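Long-range contacts in putative oxidoreductase (Magnetospirillum magnetotacticum, PDB 3C1A), which is a putative oxidoreductase that probably uses NAD(P) to oxidise or reduce a substrate, which remains unassigned here: residues Leu13-Ala18 with Ile74-Pro79; Val38-Ser43 with Cys55-Asp60. All coordinates share one frame; numbering follows the deposited sequence.

Interaction 1: Leu13-Ala18 with Ile74-Pro79; sequences LALIGA and IIATPP
Ala76 O is met by two groups at the end of segment 13-18: Ala18 N, just past the strand, donates a hydrogen bond to Ala76 O at 3.2 Å, and the CA-H of Gly17 points at the same oxygen. The amide of Ala18 stands 33° out of the carbonyl plane, and this last bond is longer than those behind it. Upstream, Ile74 N reaches Ala14 O at 2.8 Å, Ile16 N bonds to Ile74 O, and Ile16 O takes Ala76 N, all three close to straight. Residues 15-17 thus pair in parallel with 74-76, the strand axes 16° apart.

On one face of the sheet Leu15 and Ile74 cross obliquely. With CG of Leu15 anti to the backbone N (chi1 174°), chi2 turns CD1 toward the partner strand, 3.7 Å from Ile74 CG2 and 4.1 Å from Ala76 CB. Leu15 CD1 also comes within 3.5 Å of Ile74 O. Helix 25-31 covers this face through Tyr25, Ile26 and Ile29. On the side of Ile16, its side chain and that of Thr77 lie side by side, pointing the same way, CG2 to CG2 3.7 Å, and both touch Ile85 of helix 82-91. Thr77 OG1 lies between the backbone N and the carbonyl carbon, while CG2 packs against Ile16; OG1 itself is hydrogen-bonded to Thr81 OG1. Past the strand ends, Ala18 CB touches the ring carbon Pro78 CD at 3.8 Å.

Two adjacent parallel strands, the first running into Gly-Ala-Gly and the second into Thr-Pro-Pro, with helices on both faces, are characteristic of the central sheet of an NAD(P)-binding Rossmann fold, whose dinucleotide site lies at the C-terminal ends of such strands.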
loop_
_atom_site.group_PDB
_atom_site.type_symbol
_atom_site.label_atom_id
_atom_site.label_comp_id
_atom_site.label_asym_id
_atom_site.label_seq_id
_atom_site.Cartn_x
_atom_site.Cartn_y
_atom_site.Cartn_z
ATOM N N LEU A 13 2.371 12.158 -16.659
ATOM C CA LEU A 13 2.461 10.821 -16.117
ATOM C C LEU A 13 2.184 9.779 -17.141
ATOM O O LEU A 13 1.405 9.987 -18.052
ATOM C CB LEU A 13 1.457 10.615 -14.978
ATOM C CG LEU A 13 1.511 11.532 -13.778
ATOM C CD1 LEU A 13 0.376 11.132 -12.781
ATOM C CD2 LEU A 13 2.881 11.476 -13.138
ATOM N N ALA A 14 2.827 8.628 -16.974
ATOM C CA ALA A 14 2.508 7.472 -17.790
ATOM C C ALA A 14 2.217 6.283 -16.873
ATOM O O ALA A 14 2.725 6.213 -15.753
ATOM C CB ALA A 14 3.647 7.159 -18.754
ATOM N N LEU A 15 1.380 5.364 -17.350
ATOM C CA LEU A 15 0.976 4.209 -16.571
ATOM C C LEU A 15 1.365 2.919 -17.288
ATOM O O LEU A 15 1.112 2.743 -18.513
ATOM C CB LEU A 15 -0.533 4.268 -16.335
ATOM C CG LEU A 15 -1.234 3.083 -15.661
ATOM C CD1 LEU A 15 -0.655 2.854 -14.279
ATOM C CD2 LEU A 15 -2.740 3.338 -15.602
ATOM N N ILE A 16 2.059 2.046 -16.566
ATOM C CA ILE A 16 2.390 0.768 -17.103
ATOM C C ILE A 16 1.533 -0.178 -16.259
ATOM O O ILE A 16 1.747 -0.299 -15.046
ATOM C CB ILE A 16 3.886 0.439 -17.036
ATOM C CG1 ILE A 16 4.689 1.464 -17.863
ATOM C CG2 ILE A 16 4.093 -0.987 -17.513
ATOM C CD1 ILE A 16 6.163 1.501 -17.570
ATOM N N GLY A 17 0.544 -0.798 -16.897
ATOM C CA GLY A 17 -0.445 -1.627 -16.206
ATOM C C GLY A 17 -0.558 -2.998 -16.813
ATOM O O GLY A 17 -0.442 -3.156 -18.022
ATOM N N ALA A 18 -0.761 -4.008 -15.978
ATOM C CA ALA A 18 -1.054 -5.353 -16.463
ATOM C C ALA A 18 -1.939 -6.050 -15.446
ATOM O O ALA A 18 -1.766 -5.870 -14.236
ATOM C CB ALA A 18 0.231 -6.141 -16.685
ATOM N N ILE A 74 3.859 5.428 -13.286
ATOM C CA ILE A 74 3.154 4.613 -12.329
ATOM C C ILE A 74 3.243 3.128 -12.782
ATOM O O ILE A 74 2.827 2.767 -13.908
ATOM C CB ILE A 74 1.680 5.058 -12.225
ATOM C CG1 ILE A 74 1.592 6.561 -11.895
ATOM C CG2 ILE A 74 0.897 4.203 -11.220
ATOM C CD1 ILE A 74 0.147 7.059 -11.608
ATOM N N ILE A 75 3.818 2.281 -11.939
ATOM C CA ILE A 75 4.002 0.887 -12.257
ATOM C C ILE A 75 2.929 0.065 -11.478
ATOM O O ILE A 75 3.039 -0.160 -10.267
ATOM C CB ILE A 75 5.502 0.444 -11.961
ATOM C CG1 ILE A 75 6.469 1.251 -12.844
ATOM C CG2 ILE A 75 5.695 -1.003 -12.209
ATOM C CD1 ILE A 75 7.920 1.244 -12.352
ATOM N N ALA A 76 1.885 -0.352 -12.199
ATOM C CA ALA A 76 0.791 -1.146 -11.658
ATOM C C ALA A 76 0.719 -2.507 -12.387
ATOM O O ALA A 76 -0.267 -2.842 -13.017
ATOM C CB ALA A 76 -0.491 -0.357 -11.778
ATOM N N THR A 77 1.814 -3.263 -12.317
ATOM C CA THR A 77 1.955 -4.567 -12.957
ATOM C C THR A 77 2.010 -5.664 -11.848
ATOM O O THR A 77 2.083 -5.340 -10.666
ATOM C CB THR A 77 3.246 -4.615 -13.855
ATOM O OG1 THR A 77 4.416 -4.372 -13.068
ATOM C CG2 THR A 77 3.195 -3.591 -15.006
ATOM N N PRO A 78 1.982 -6.968 -12.224
ATOM C CA PRO A 78 2.132 -7.974 -11.173
ATOM C C PRO A 78 3.461 -7.731 -10.464
ATOM O O PRO A 78 4.417 -7.281 -11.106
ATOM C CB PRO A 78 2.138 -9.297 -11.957
ATOM C CG PRO A 78 1.318 -8.978 -13.184
ATOM C CD PRO A 78 1.800 -7.592 -13.541
ATOM N N PRO A 79 3.535 -8.008 -9.158
ATOM C CA PRO A 79 4.713 -7.598 -8.387
ATOM C C PRO A 79 6.013 -8.237 -8.794
ATOM O O PRO A 79 7.029 -7.600 -8.651
ATOM C CB PRO A 79 4.371 -7.992 -6.943
ATOM C CG PRO A 79 3.043 -8.621 -6.972
ATOM C CD PRO A 79 2.540 -8.720 -8.344
#

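Interaction 2: Val38-Ser43 with Cys55-Asp60; sequences VRLASS and CVIESD
Arg39 and Glu58 form a salt bridge across one face of the sheet, Arg39 NH1 to Glu58 OE2 at 2.8 Å. The oxygen sits at the edge of the guanidinium, slightly out of its plane, and the two flat groups are nearly coplanar, 18° apart. The hydrogen bond is bent, 137° at the hydrogen, but the donor lies nearly on the C-O axis of the carboxylate. Glu58 is bent at chi2, which sets CD back from a straight chain, whereas Arg39 runs extended from CG to NE alongside Val56. Arg39 NE has its own salt bridge, to Glu69 OE2, so the guanidinium is shared between two acidic groups.

The strands beneath belong to a right-handed beta-alpha-beta unit of the Rossmann fold, strand 35-42, helix 45-48 and strand 56-58, the last being the sheet's edge within this chain. Val56 N gives its hydrogen to Val38 O at 3.0 Å from 43° above the carbonyl plane. Leu40 is bonded through both backbone groups, its N to Val56 O and its O to Glu58 N, each at 2.9 Å. On the face opposite Arg39, Leu40 CB touches Cys55 SG at 3.8 Å, and Leu40 CD2 meets Ile57 CD1 at 4.1 Å, both leucine and isoleucine also packing on Leu48. Ser42 OG bonds to Asn44 N, while Asp60 OD1 caps Arg62 N at the start of helix 62-65.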
loop_
_atom_site.group_PDB
_atom_site.type_symbol
_atom_site.label_atom_id
_atom_site.label_comp_id
_atom_site.label_asym_id
_atom_site.label_seq_id
_atom_site.Cartn_x
_atom_site.Cartn_y
_atom_site.Cartn_z
ATOM N N VAL A 38 -0.172 10.895 -20.242
ATOM C CA VAL A 38 0.350 11.140 -21.576
ATOM C C VAL A 38 0.738 9.876 -22.380
ATOM O O VAL A 38 0.794 9.925 -23.614
ATOM C CB VAL A 38 1.517 12.152 -21.536
ATOM C CG1 VAL A 38 1.126 13.393 -20.801
ATOM C CG2 VAL A 38 2.799 11.531 -20.927
ATOM N N ARG A 39 1.072 8.772 -21.704
ATOM C CA ARG A 39 1.185 7.467 -22.364
ATOM C C ARG A 39 0.586 6.408 -21.465
ATOM O O ARG A 39 0.563 6.556 -20.236
ATOM C CB ARG A 39 2.649 7.054 -22.705
ATOM C CG ARG A 39 3.446 8.066 -23.476
ATOM C CD ARG A 39 4.522 7.448 -24.381
ATOM N NE ARG A 39 5.283 8.504 -25.038
ATOM C CZ ARG A 39 6.015 8.385 -26.147
ATOM N NH1 ARG A 39 6.169 7.221 -26.737
ATOM N NH2 ARG A 39 6.674 9.447 -26.600
ATOM N N LEU A 40 0.141 5.325 -22.091
ATOM C CA LEU A 40 -0.410 4.150 -21.398
ATOM C C LEU A 40 0.059 2.892 -22.080
ATOM O O LEU A 40 -0.171 2.728 -23.283
ATOM C CB LEU A 40 -1.942 4.197 -21.466
ATOM C CG LEU A 40 -2.717 3.010 -20.903
ATOM C CD1 LEU A 40 -2.466 2.886 -19.384
ATOM C CD2 LEU A 40 -4.216 3.161 -21.262
ATOM N N ALA A 41 0.765 2.049 -21.321
ATOM C CA ALA A 41 1.089 0.696 -21.719
ATOM C C ALA A 41 0.269 -0.303 -20.893
ATOM O O ALA A 41 0.560 -0.538 -19.732
ATOM C CB ALA A 41 2.566 0.451 -21.558
ATOM N N SER A 42 -0.777 -0.886 -21.470
ATOM C CA SER A 42 -1.643 -1.800 -20.700
ATOM C C SER A 42 -2.097 -3.019 -21.491
ATOM O O SER A 42 -2.532 -2.881 -22.625
ATOM C CB SER A 42 -2.890 -1.088 -20.211
ATOM O OG SER A 42 -3.687 -1.991 -19.448
ATOM N N SER A 43 -2.014 -4.196 -20.870
ATOM C CA SER A 43 -2.504 -5.457 -21.470
ATOM C C SER A 43 -4.029 -5.554 -21.414
ATOM O O SER A 43 -4.651 -6.339 -22.128
ATOM C CB SER A 43 -1.909 -6.665 -20.721
ATOM O OG SER A 43 -2.387 -6.751 -19.375
ATOM N N CYS A 55 -3.292 10.809 -25.190
ATOM C CA CYS A 55 -2.517 9.752 -24.560
ATOM C C CYS A 55 -2.086 8.719 -25.608
ATOM O O CYS A 55 -2.917 8.160 -26.336
ATOM C CB CYS A 55 -3.303 9.094 -23.415
ATOM S SG CYS A 55 -2.456 7.749 -22.597
ATOM N N VAL A 56 -0.782 8.456 -25.668
ATOM C CA VAL A 56 -0.215 7.467 -26.589
ATOM C C VAL A 56 -0.365 6.045 -26.046
ATOM O O VAL A 56 0.077 5.735 -24.925
ATOM C CB VAL A 56 1.306 7.693 -26.800
ATOM C CG1 VAL A 56 1.848 6.697 -27.780
ATOM C CG2 VAL A 56 1.607 9.110 -27.231
ATOM N N ILE A 57 -0.926 5.155 -26.865
ATOM C CA ILE A 57 -1.042 3.735 -26.511
ATOM C C ILE A 57 0.193 2.941 -26.928
ATOM O O ILE A 57 0.598 2.934 -28.098
ATOM C CB ILE A 57 -2.302 3.097 -27.141
ATOM C CG1 ILE A 57 -3.544 3.905 -26.746
ATOM C CG2 ILE A 57 -2.408 1.606 -26.745
ATOM C CD1 ILE A 57 -3.815 3.956 -25.269
ATOM N N GLU A 58 0.799 2.294 -25.945
ATOM C CA GLU A 58 1.968 1.474 -26.162
ATOM C C GLU A 58 1.705 0.024 -25.848
ATOM O O GLU A 58 1.110 -0.316 -24.834
ATOM C CB GLU A 58 3.154 1.982 -25.325
ATOM C CG GLU A 58 3.511 3.458 -25.509
ATOM C CD GLU A 58 4.136 3.802 -26.865
ATOM O OE1 GLU A 58 4.116 2.968 -27.805
ATOM O OE2 GLU A 58 4.605 4.948 -26.998
ATOM N N SER A 59 2.208 -0.850 -26.701
ATOM C CA SER A 59 2.199 -2.249 -26.408
ATOM C C SER A 59 3.448 -2.580 -25.588
ATOM O O SER A 59 3.400 -3.450 -24.707
ATOM C CB SER A 59 2.154 -3.044 -27.708
ATOM O OG SER A 59 3.448 -3.097 -28.277
ATOM N N ASP A 60 4.550 -1.865 -25.843
ATOM C CA ASP A 60 5.838 -2.118 -25.170
ATOM C C ASP A 60 6.101 -1.122 -24.058
ATOM O O ASP A 60 6.182 0.075 -24.334
ATOM C CB ASP A 60 6.962 -2.044 -26.209
ATOM C CG ASP A 60 8.256 -2.683 -25.747
ATOM O OD1 ASP A 60 8.578 -2.683 -24.529
ATOM O OD2 ASP A 60 8.965 -3.183 -26.643
#

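In the fold
From the N terminus, strand 11-17 is laid down first, and the chain passes through helix 25-31 into strand 35-42, which pairs beside it. Helix 45-48 then leads to strand 56-58, where interaction 2 closes a short loop at the edge of the sheet. After helix 62-65 the chain returns to the other side of the first strand as strand 72-76, and interaction 1 closes the longer loop, inside which interaction 2 is nested. The two contacts meet where strands 11-17 and 35-42 are neighbours, with Leu13 O near Val38 N and Gly17 N near Ala41 O, so together they tie four consecutive strands into one parallel sheet.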